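Local atomic coordinates of lipoprotein (Colwellia psychrerythraea, PDB entry 3O0Y), a protein that is of unknown function but belongs to a family placed with the zinc-metallopeptidase superfamily, and is probably a lipid-attached protein. Residues T102-Q107 and S599-H604; A474-Q479 and E582-V587; Q569-A572 and K577-L580. All coordinates share one frame; numbering follows the deposited sequence.

How the contacts relate
Helix 100-117, the earliest of these elements in the chain, meets its partner, helix 595-608 at the C terminus, after 491 residues intervening between the segments; contact 1 therefore closes the widest loop. Within that span, contact 2 joins helix 467-483 to helix 580-588 and encloses 102 residues, mostly helical. Contact 3 is more local still, folding the segment 577-580 back on helix 555-574, and lies within the span of contact 2. No two loops cross. Val586 packs on the backbone of Asn601 and Val602, joining contacts 1 and 2, while Phe583 meets Phe578 and Tyr476 meets Leu580, joining contacts 2 and 3, whose centres are about 13 Å apart.

Contact 1 (T102-Q107 and S599-H604); sequences TKNNQQ and SRNVNH
Arg600 reaches across to Asn104 and Gln107 and is received by two amide oxygens, both lying at the edge of its guanidinium group. Its NH1 donates to Asn104 OD1 at 2.8 Å with an N-H...O angle of 162°, and the two flat groups are nearly coplanar. A second bond from Arg600 NH1 goes to Gln107 OE1 at 2.9 Å. Arg600 NH2 donates to that same Gln107 OE1 at 3.0 Å, giving an end-on grip by two nitrogens on one atom. The oxygen receives them differently: NH2 arrives in the carbonyl plane on a lone pair, whereas NH1 stands well above that plane. The bend at chi3 (-53°) of Arg600 turns the guanidinium out of line with the extended first part of its chain, while Gln107 runs straight out to meet it.

These bonds link helix 100-117 to the C-terminal helix 595-608. The segments 102-107 and 599-604 run antiparallel, their axes at 168° and 12.1 Å apart at closest. The nearest CA atoms, those of Asn104 and Arg600, are 9.0 Å apart, a separation bridged by polar side chains, with Arg600 and Gln107 reaching furthest.

A neutral amide-to-amide hydrogen bond accompanies the arginine's charged ones. Asn104 ND2 donates to Asn601 OD1 at 2.9 Å, in the carbonyl plane of Asn601 on a lone pair but less straight than the arginine's bond to Asn104. With its oxygen engaged by Arg600 and its nitrogen by Asn601, the buried Asn104 amide is fixed in rotation. A methionine in place of Arg600 would probably leave Gln107 OE1 and Asn104 OD1 without these donors and the Asn104 amide freer to turn. Alongside, Ile100 from the start of helix 100-117 touches both Arg600 and Asn601.

Contact 2 (A474-Q479 and E582-V587); sequences ALYSEQ and EFHDVV
The contact belongs to the mainly helical C-terminal part of this DUF885-family chain, where Tyr476 of helix 467-483 meets His584 and Phe583 of helix 580-588. Tyr476 OH and His584 NE2 are joined by a hydrogen bond of 2.7 Å. Each partner lies near the plane of the other's ring, so the bond runs from edge to edge. The rings themselves meet rim to rim, with centroids 5.7 Å apart and planes at 74°, and neither covers the other's face. Tyr476 has CG anti to its backbone N (chi1 167°), which carries the phenol away from its own helix; CG of His584 is instead anti to the carbonyl carbon, which brings the imidazole's NE2 to the phenol.

The bond joins helix 580-588 to a helix, 467-483, whose Ala474 and Glu478 touch His438 on helix 432-439. The clan assignment and a His-Glu pair on that helix are consistent with a metallopeptidase-like region, although the canonical HEXXH spacing is not met.

The apolar share is smaller. Phe583 presents a ring edge, its CE2 lying 3.9 Å from Tyr476 OH and 4.3 Å from Tyr476 CZ, while one face of the phenylalanine is packed by Val587 CG2 from the next turn of its own helix, 3.7 Å above the ring plane. All three touching residues are buried, and the polar atoms of Tyr476 and His584 have further partners. His584 ND1 bonds to the carbonyl oxygen of Val377, so the imidazole is held at both nitrogens, which should restrain its rotation. Tyr476 OH has its second partner in Arg567 NH1, from helix 555-574.

Contact 3 (Q569-A572 and K577-L580); sequences QAKA and KFDL
Lys571 puts its CG methylene over one face of the Phe578 ring. This is a CH-pi contact: CG of Lys571 stands 3.6 Å from the Phe578 ring centroid and only 7° off the ring normal, almost directly above the centre. The rest of the chain passes toward the CE2 side, and a bend at chi4 (-71°) keeps the end close by, with Lys571 NZ 3.7 Å from Phe578 CE2.

Apolar packing at the ring's rim supplies the rest. Ala570 CB approaches near the ring plane, 3.7 Å from Phe578 CE1. Consecutive helix residues thus hold the ring at face and edge. With chi1 at 180°, the ring of Phe578 lies opposite its own backbone N and falls back onto the helix.

Both interactions close the short loop between helices 555-574 and 580-588. Asp579 is the N-cap of the second helix, its OD2 accepting from Glu582 N, while Trp605 of helix 595-608 touches Ala570 and Phe578.

No hydrogen bond crosses this contact, so its hold rests mainly on van der Waals and CH-pi contact: a methylene of a partly exposed lysine covers the centre of one face of an aromatic ring near the surface.

Contact 1 (T102-Q107 and S599-H604)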
loop_
_atom_site.group_PDB
_atom_site.type_symbol
_atom_site.label_atom_id
_atom_site.label_comp_id
_atom_site.label_asym_id
_atom_site.label_seq_id
_atom_site.Cartn_x
_atom_site.Cartn_y
_atom_site.Cartn_z
ATOM N N THR A 102 6.215 22.490 -15.021
ATOM C CA THR A 102 7.367 22.871 -14.225
ATOM C C THR A 102 6.910 23.430 -12.869
ATOM O O THR A 102 7.439 23.085 -11.803
ATOM C CB THR A 102 8.322 23.796 -15.119
ATOM O OG1 THR A 102 8.718 23.014 -16.282
ATOM C CG2 THR A 102 9.541 24.189 -14.327
ATOM N N LYS A 103 5.811 24.158 -12.885
ATOM C CA LYS A 103 5.223 24.626 -11.653
ATOM C C LYS A 103 4.684 23.494 -10.806
ATOM O O LYS A 103 4.823 23.443 -9.566
ATOM C CB LYS A 103 4.127 25.656 -11.928
ATOM C CG LYS A 103 4.685 26.922 -12.625
ATOM C CD LYS A 103 3.601 27.998 -12.703
ATOM C CE LYS A 103 3.890 29.117 -13.717
ATOM N NZ LYS A 103 3.143 28.929 -15.034
ATOM N N ASN A 104 4.040 22.548 -11.467
ATOM C CA ASN A 104 3.494 21.422 -10.720
ATOM C C ASN A 104 4.642 20.529 -10.146
ATOM O O ASN A 104 4.502 19.960 -9.097
ATOM C CB ASN A 104 2.628 20.544 -11.627
ATOM C CG ASN A 104 1.236 21.111 -11.852
ATOM O OD1 ASN A 104 0.825 22.102 -11.216
ATOM N ND2 ASN A 104 0.515 20.513 -12.835
ATOM N N ASN A 105 5.742 20.352 -10.878
ATOM C CA ASN A 105 6.883 19.627 -10.331
ATOM C C ASN A 105 7.355 20.251 -9.022
ATOM O O ASN A 105 7.649 19.533 -8.094
ATOM C CB ASN A 105 8.053 19.574 -11.304
ATOM C CG ASN A 105 7.855 18.591 -12.452
ATOM O OD1 ASN A 105 7.085 17.676 -12.345
ATOM N ND2 ASN A 105 8.658 18.755 -13.536
ATOM N N GLN A 106 7.433 21.583 -8.965
ATOM C CA GLN A 106 7.867 22.252 -7.753
ATOM C C GLN A 106 6.941 21.973 -6.616
ATOM O O GLN A 106 7.388 21.669 -5.508
ATOM C CB GLN A 106 7.977 23.777 -7.973
ATOM C CG GLN A 106 8.465 24.490 -6.727
ATOM C CD GLN A 106 8.668 25.989 -7.015
ATOM O OE1 GLN A 106 8.030 26.539 -7.922
ATOM N NE2 GLN A 106 9.635 26.586 -6.378
ATOM N N GLN A 107 5.651 22.150 -6.850
ATOM C CA GLN A 107 4.658 21.946 -5.789
ATOM C C GLN A 107 4.606 20.503 -5.339
ATOM O O GLN A 107 4.649 20.217 -4.105
ATOM C CB GLN A 107 3.293 22.401 -6.237
ATOM C CG GLN A 107 2.233 22.219 -5.153
ATOM C CD GLN A 107 0.908 22.964 -5.484
ATOM O OE1 GLN A 107 0.900 23.792 -6.390
ATOM N NE2 GLN A 107 -0.176 22.708 -4.699
ATOM N N SER A 599 -6.755 18.966 -9.323
ATOM C CA SER A 599 -7.846 19.944 -9.656
ATOM C C SER A 599 -7.290 20.988 -10.648
ATOM O O SER A 599 -7.997 21.401 -11.558
ATOM C CB SER A 599 -8.451 20.684 -8.452
ATOM O OG SER A 599 -8.830 19.706 -7.461
ATOM N N ARG A 600 -6.070 21.446 -10.390
ATOM C CA ARG A 600 -5.426 22.421 -11.293
ATOM C C ARG A 600 -5.301 21.878 -12.710
ATOM O O ARG A 600 -5.546 22.612 -13.688
ATOM C CB ARG A 600 -4.029 22.823 -10.784
ATOM C CG ARG A 600 -3.307 23.665 -11.814
ATOM C CD ARG A 600 -1.889 24.019 -11.341
ATOM N NE ARG A 600 -2.015 24.604 -10.028
ATOM C CZ ARG A 600 -1.214 24.372 -9.000
ATOM N NH1 ARG A 600 -0.166 23.547 -9.091
ATOM N NH2 ARG A 600 -1.465 24.996 -7.861
ATOM N N ASN A 601 -4.930 20.590 -12.834
ATOM C CA ASN A 601 -4.802 19.977 -14.178
ATOM C C ASN A 601 -6.146 19.808 -14.887
ATOM O O ASN A 601 -6.278 20.058 -16.106
ATOM C CB ASN A 601 -4.044 18.632 -14.117
ATOM C CG ASN A 601 -2.574 18.837 -13.804
ATOM O OD1 ASN A 601 -2.046 19.942 -14.042
ATOM N ND2 ASN A 601 -1.869 17.767 -13.367
ATOM N N VAL A 602 -7.163 19.423 -14.116
ATOM C CA VAL A 602 -8.527 19.323 -14.687
ATOM C C VAL A 602 -8.963 20.672 -15.165
ATOM O O VAL A 602 -9.478 20.836 -16.253
ATOM C CB VAL A 602 -9.533 18.703 -13.661
ATOM C CG1 VAL A 602 -11.023 18.879 -14.126
ATOM C CG2 VAL A 602 -9.197 17.187 -13.483
ATOM N N ASN A 603 -8.729 21.687 -14.342
ATOM C CA ASN A 603 -9.110 23.063 -14.705
ATOM C C ASN A 603 -8.365 23.612 -15.933
ATOM O O ASN A 603 -8.996 24.257 -16.820
ATOM C CB ASN A 603 -8.921 23.995 -13.533
ATOM C CG ASN A 603 -10.011 23.873 -12.503
ATOM O OD1 ASN A 603 -11.129 23.442 -12.783
ATOM N ND2 ASN A 603 -9.693 24.336 -11.296
ATOM N N HIS A 604 -7.087 23.243 -16.061
ATOM C CA HIS A 604 -6.299 23.633 -17.227
ATOM C C HIS A 604 -6.902 23.022 -18.467
ATOM O O HIS A 604 -7.020 23.713 -19.484
ATOM C CB HIS A 604 -4.844 23.240 -17.074
ATOM C CG HIS A 604 -3.963 23.655 -18.220
ATOM N ND1 HIS A 604 -3.424 24.927 -18.333
ATOM C CD2 HIS A 604 -3.479 22.949 -19.262
ATOM C CE1 HIS A 604 -2.680 24.989 -19.426
ATOM N NE2 HIS A 604 -2.675 23.798 -19.995
#

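Contact 2 (A474-Q479 and E582-V587)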
loop_
_atom_site.group_PDB
_atom_site.type_symbol
_atom_site.label_atom_id
_atom_site.label_comp_id
_atom_site.label_asym_id
_atom_site.label_seq_id
_atom_site.Cartn_x
_atom_site.Cartn_y
_atom_site.Cartn_z
ATOM N N ALA A 474 -8.179 3.588 -7.551
ATOM C CA ALA A 474 -8.526 2.170 -7.734
ATOM C C ALA A 474 -9.997 1.950 -7.382
ATOM O O ALA A 474 -10.696 1.240 -8.076
ATOM C CB ALA A 474 -7.614 1.248 -6.914
ATOM N N LEU A 475 -10.494 2.614 -6.326
ATOM C CA LEU A 475 -11.925 2.521 -6.006
ATOM C C LEU A 475 -12.815 3.156 -7.080
ATOM O O LEU A 475 -13.865 2.573 -7.476
ATOM C CB LEU A 475 -12.162 3.129 -4.589
ATOM C CG LEU A 475 -13.494 2.917 -3.915
ATOM C CD1 LEU A 475 -13.816 1.390 -3.810
ATOM C CD2 LEU A 475 -13.516 3.676 -2.557
ATOM N N TYR A 476 -12.383 4.314 -7.644
ATOM C CA TYR A 476 -13.060 4.911 -8.799
ATOM C C TYR A 476 -13.104 3.947 -9.975
ATOM O O TYR A 476 -14.162 3.846 -10.603
ATOM C CB TYR A 476 -12.410 6.250 -9.170
ATOM C CG TYR A 476 -12.821 6.785 -10.501
ATOM C CD1 TYR A 476 -13.968 7.538 -10.645
ATOM C CD2 TYR A 476 -12.040 6.601 -11.602
ATOM C CE1 TYR A 476 -14.382 7.989 -11.936
ATOM C CE2 TYR A 476 -12.435 7.051 -12.874
ATOM C CZ TYR A 476 -13.568 7.802 -13.021
ATOM O OH TYR A 476 -13.975 8.161 -14.339
ATOM N N SER A 477 -11.990 3.224 -10.252
ATOM C CA SER A 477 -11.822 2.201 -11.327
ATOM C C SER A 477 -12.907 1.150 -11.223
ATOM O O SER A 477 -13.453 0.698 -12.251
ATOM C CB SER A 477 -10.475 1.377 -11.142
ATOM O OG SER A 477 -9.600 2.310 -11.646
ATOM N N GLU A 478 -13.202 0.755 -10.010
ATOM C CA GLU A 478 -14.212 -0.263 -9.758
ATOM C C GLU A 478 -15.603 0.197 -10.220
ATOM O O GLU A 478 -16.406 -0.613 -10.718
ATOM C CB GLU A 478 -14.234 -0.675 -8.281
ATOM C CG GLU A 478 -12.965 -1.454 -7.799
ATOM C CD GLU A 478 -12.982 -1.703 -6.295
ATOM O OE1 GLU A 478 -13.744 -2.624 -5.825
ATOM O OE2 GLU A 478 -12.230 -1.020 -5.551
ATOM N N GLN A 479 -15.864 1.483 -10.045
ATOM C CA GLN A 479 -17.134 2.062 -10.512
ATOM C C GLN A 479 -17.131 2.230 -12.001
ATOM O O GLN A 479 -18.108 1.924 -12.666
ATOM C CB GLN A 479 -17.473 3.408 -9.855
ATOM C CG GLN A 479 -18.780 3.977 -10.366
ATOM C CD GLN A 479 -19.144 5.238 -9.561
ATOM O OE1 GLN A 479 -19.122 5.197 -8.316
ATOM N NE2 GLN A 479 -19.513 6.296 -10.243
ATOM N N GLU A 582 -10.706 11.633 -22.391
ATOM C CA GLU A 582 -9.845 12.804 -22.059
ATOM C C GLU A 582 -9.736 13.030 -20.621
ATOM O O GLU A 582 -8.669 13.344 -20.162
ATOM C CB GLU A 582 -10.376 14.069 -22.688
ATOM C CG GLU A 582 -10.302 14.036 -24.222
ATOM C CD GLU A 582 -10.779 15.338 -24.860
ATOM O OE1 GLU A 582 -11.144 16.307 -24.145
ATOM O OE2 GLU A 582 -10.741 15.382 -26.110
ATOM N N PHE A 583 -10.820 12.854 -19.866
ATOM C CA PHE A 583 -10.775 13.003 -18.421
ATOM C C PHE A 583 -9.810 12.000 -17.817
ATOM O O PHE A 583 -9.039 12.335 -16.954
ATOM C CB PHE A 583 -12.181 12.806 -17.824
ATOM C CG PHE A 583 -12.230 12.820 -16.327
ATOM C CD1 PHE A 583 -12.152 14.040 -15.680
ATOM C CD2 PHE A 583 -12.438 11.687 -15.565
ATOM C CE1 PHE A 583 -12.119 14.123 -14.271
ATOM C CE2 PHE A 583 -12.433 11.751 -14.169
ATOM C CZ PHE A 583 -12.310 13.006 -13.518
ATOM N N HIS A 584 -9.890 10.758 -18.258
ATOM C CA HIS A 584 -8.951 9.746 -17.781
ATOM C C HIS A 584 -7.490 10.083 -18.099
ATOM O O HIS A 584 -6.615 9.791 -17.312
ATOM C CB HIS A 584 -9.342 8.350 -18.301
ATOM C CG HIS A 584 -10.582 7.786 -17.653
ATOM N ND1 HIS A 584 -11.417 6.887 -18.261
ATOM C CD2 HIS A 584 -11.193 8.136 -16.489
ATOM C CE1 HIS A 584 -12.427 6.614 -17.446
ATOM N NE2 HIS A 584 -12.324 7.374 -16.370
ATOM N N ASP A 585 -7.223 10.671 -19.232
ATOM C CA ASP A 585 -5.866 11.035 -19.582
ATOM C C ASP A 585 -5.377 12.144 -18.634
ATOM O O ASP A 585 -4.236 12.082 -18.142
ATOM C CB ASP A 585 -5.756 11.516 -20.984
ATOM C CG ASP A 585 -5.872 10.402 -22.039
ATOM O OD1 ASP A 585 -5.732 9.182 -21.758
ATOM O OD2 ASP A 585 -5.995 10.817 -23.213
ATOM N N VAL A 586 -6.245 13.113 -18.312
ATOM C CA VAL A 586 -5.823 14.161 -17.354
ATOM C C VAL A 586 -5.574 13.576 -15.983
ATOM O O VAL A 586 -4.596 13.978 -15.282
ATOM C CB VAL A 586 -6.939 15.288 -17.235
ATOM C CG1 VAL A 586 -6.536 16.345 -16.126
ATOM C CG2 VAL A 586 -7.190 15.924 -18.560
ATOM N N VAL A 587 -6.388 12.619 -15.554
ATOM C CA VAL A 587 -6.212 12.065 -14.224
ATOM C C VAL A 587 -4.941 11.175 -14.110
ATOM O O VAL A 587 -4.215 11.199 -13.137
ATOM C CB VAL A 587 -7.461 11.290 -13.774
ATOM C CG1 VAL A 587 -7.246 10.552 -12.404
ATOM C CG2 VAL A 587 -8.628 12.257 -13.669
#

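Contact 3 (Q569-A572 and K577-L580)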
loop_
_atom_site.group_PDB
_atom_site.type_symbol
_atom_site.label_atom_id
_atom_site.label_comp_id
_atom_site.label_asym_id
_atom_site.label_seq_id
_atom_site.Cartn_x
_atom_site.Cartn_y
_atom_site.Cartn_z
ATOM N N GLN A 569 -17.801 18.107 -12.116
ATOM C CA GLN A 569 -17.514 19.529 -12.498
ATOM C C GLN A 569 -17.250 19.628 -13.998
ATOM O O GLN A 569 -17.733 20.535 -14.699
ATOM C CB GLN A 569 -16.291 20.041 -11.747
ATOM C CG GLN A 569 -16.488 20.375 -10.239
ATOM C CD GLN A 569 -15.123 20.772 -9.532
ATOM O OE1 GLN A 569 -14.208 21.331 -10.168
ATOM N NE2 GLN A 569 -15.015 20.493 -8.263
ATOM N N ALA A 570 -16.477 18.680 -14.507
ATOM C CA ALA A 570 -16.111 18.631 -15.907
ATOM C C ALA A 570 -17.372 18.405 -16.790
ATOM O O ALA A 570 -17.508 19.003 -17.832
ATOM C CB ALA A 570 -15.044 17.546 -16.167
ATOM N N LYS A 571 -18.237 17.476 -16.375
ATOM C CA LYS A 571 -19.454 17.225 -17.103
ATOM C C LYS A 571 -20.350 18.474 -17.128
ATOM O O LYS A 571 -20.926 18.759 -18.137
ATOM C CB LYS A 571 -20.217 16.027 -16.537
ATOM C CG LYS A 571 -19.492 14.710 -16.785
ATOM C CD LYS A 571 -20.135 13.617 -15.847
ATOM C CE LYS A 571 -19.687 12.187 -16.066
ATOM N NZ LYS A 571 -20.218 11.643 -17.331
ATOM N N ALA A 572 -20.453 19.194 -16.002
ATOM C CA ALA A 572 -21.238 20.478 -15.968
ATOM C C ALA A 572 -20.681 21.549 -16.887
ATOM O O ALA A 572 -21.454 22.235 -17.600
ATOM C CB ALA A 572 -21.294 21.018 -14.508
ATOM N N LYS A 577 -19.909 18.023 -24.811
ATOM C CA LYS A 577 -18.500 17.982 -25.226
ATOM C C LYS A 577 -17.647 17.198 -24.200
ATOM O O LYS A 577 -16.430 17.055 -24.387
ATOM C CB LYS A 577 -17.924 19.398 -25.371
ATOM C CG LYS A 577 -18.735 20.236 -26.381
ATOM C CD LYS A 577 -18.039 20.283 -27.717
ATOM C CE LYS A 577 -17.151 21.575 -27.799
ATOM N NZ LYS A 577 -16.315 21.709 -29.055
ATOM N N PHE A 578 -18.269 16.731 -23.124
ATOM C CA PHE A 578 -17.505 15.884 -22.182
ATOM C C PHE A 578 -17.042 14.603 -22.857
ATOM O O PHE A 578 -17.833 13.898 -23.457
ATOM C CB PHE A 578 -18.262 15.637 -20.874
ATOM C CG PHE A 578 -17.503 14.775 -19.895
ATOM C CD1 PHE A 578 -16.566 15.312 -18.996
ATOM C CD2 PHE A 578 -17.746 13.417 -19.864
ATOM C CE1 PHE A 578 -15.840 14.469 -18.127
ATOM C CE2 PHE A 578 -17.035 12.597 -19.032
ATOM C CZ PHE A 578 -16.080 13.151 -18.146
ATOM N N ASP A 579 -15.762 14.246 -22.673
ATOM C CA ASP A 579 -15.230 12.987 -23.167
ATOM C C ASP A 579 -14.492 12.269 -22.048
ATOM O O ASP A 579 -13.480 12.780 -21.494
ATOM C CB ASP A 579 -14.267 13.240 -24.298
ATOM C CG ASP A 579 -13.851 11.961 -24.925
ATOM O OD1 ASP A 579 -14.704 11.350 -25.603
ATOM O OD2 ASP A 579 -12.754 11.479 -24.621
ATOM N N LEU A 580 -15.038 11.152 -21.613
ATOM C CA LEU A 580 -14.458 10.461 -20.475
ATOM C C LEU A 580 -13.028 10.027 -20.756
ATOM O O LEU A 580 -12.215 9.977 -19.888
ATOM C CB LEU A 580 -15.358 9.267 -20.111
ATOM C CG LEU A 580 -14.990 8.516 -18.843
ATOM C CD1 LEU A 580 -15.175 9.338 -17.598
ATOM C CD2 LEU A 580 -15.842 7.167 -18.825
#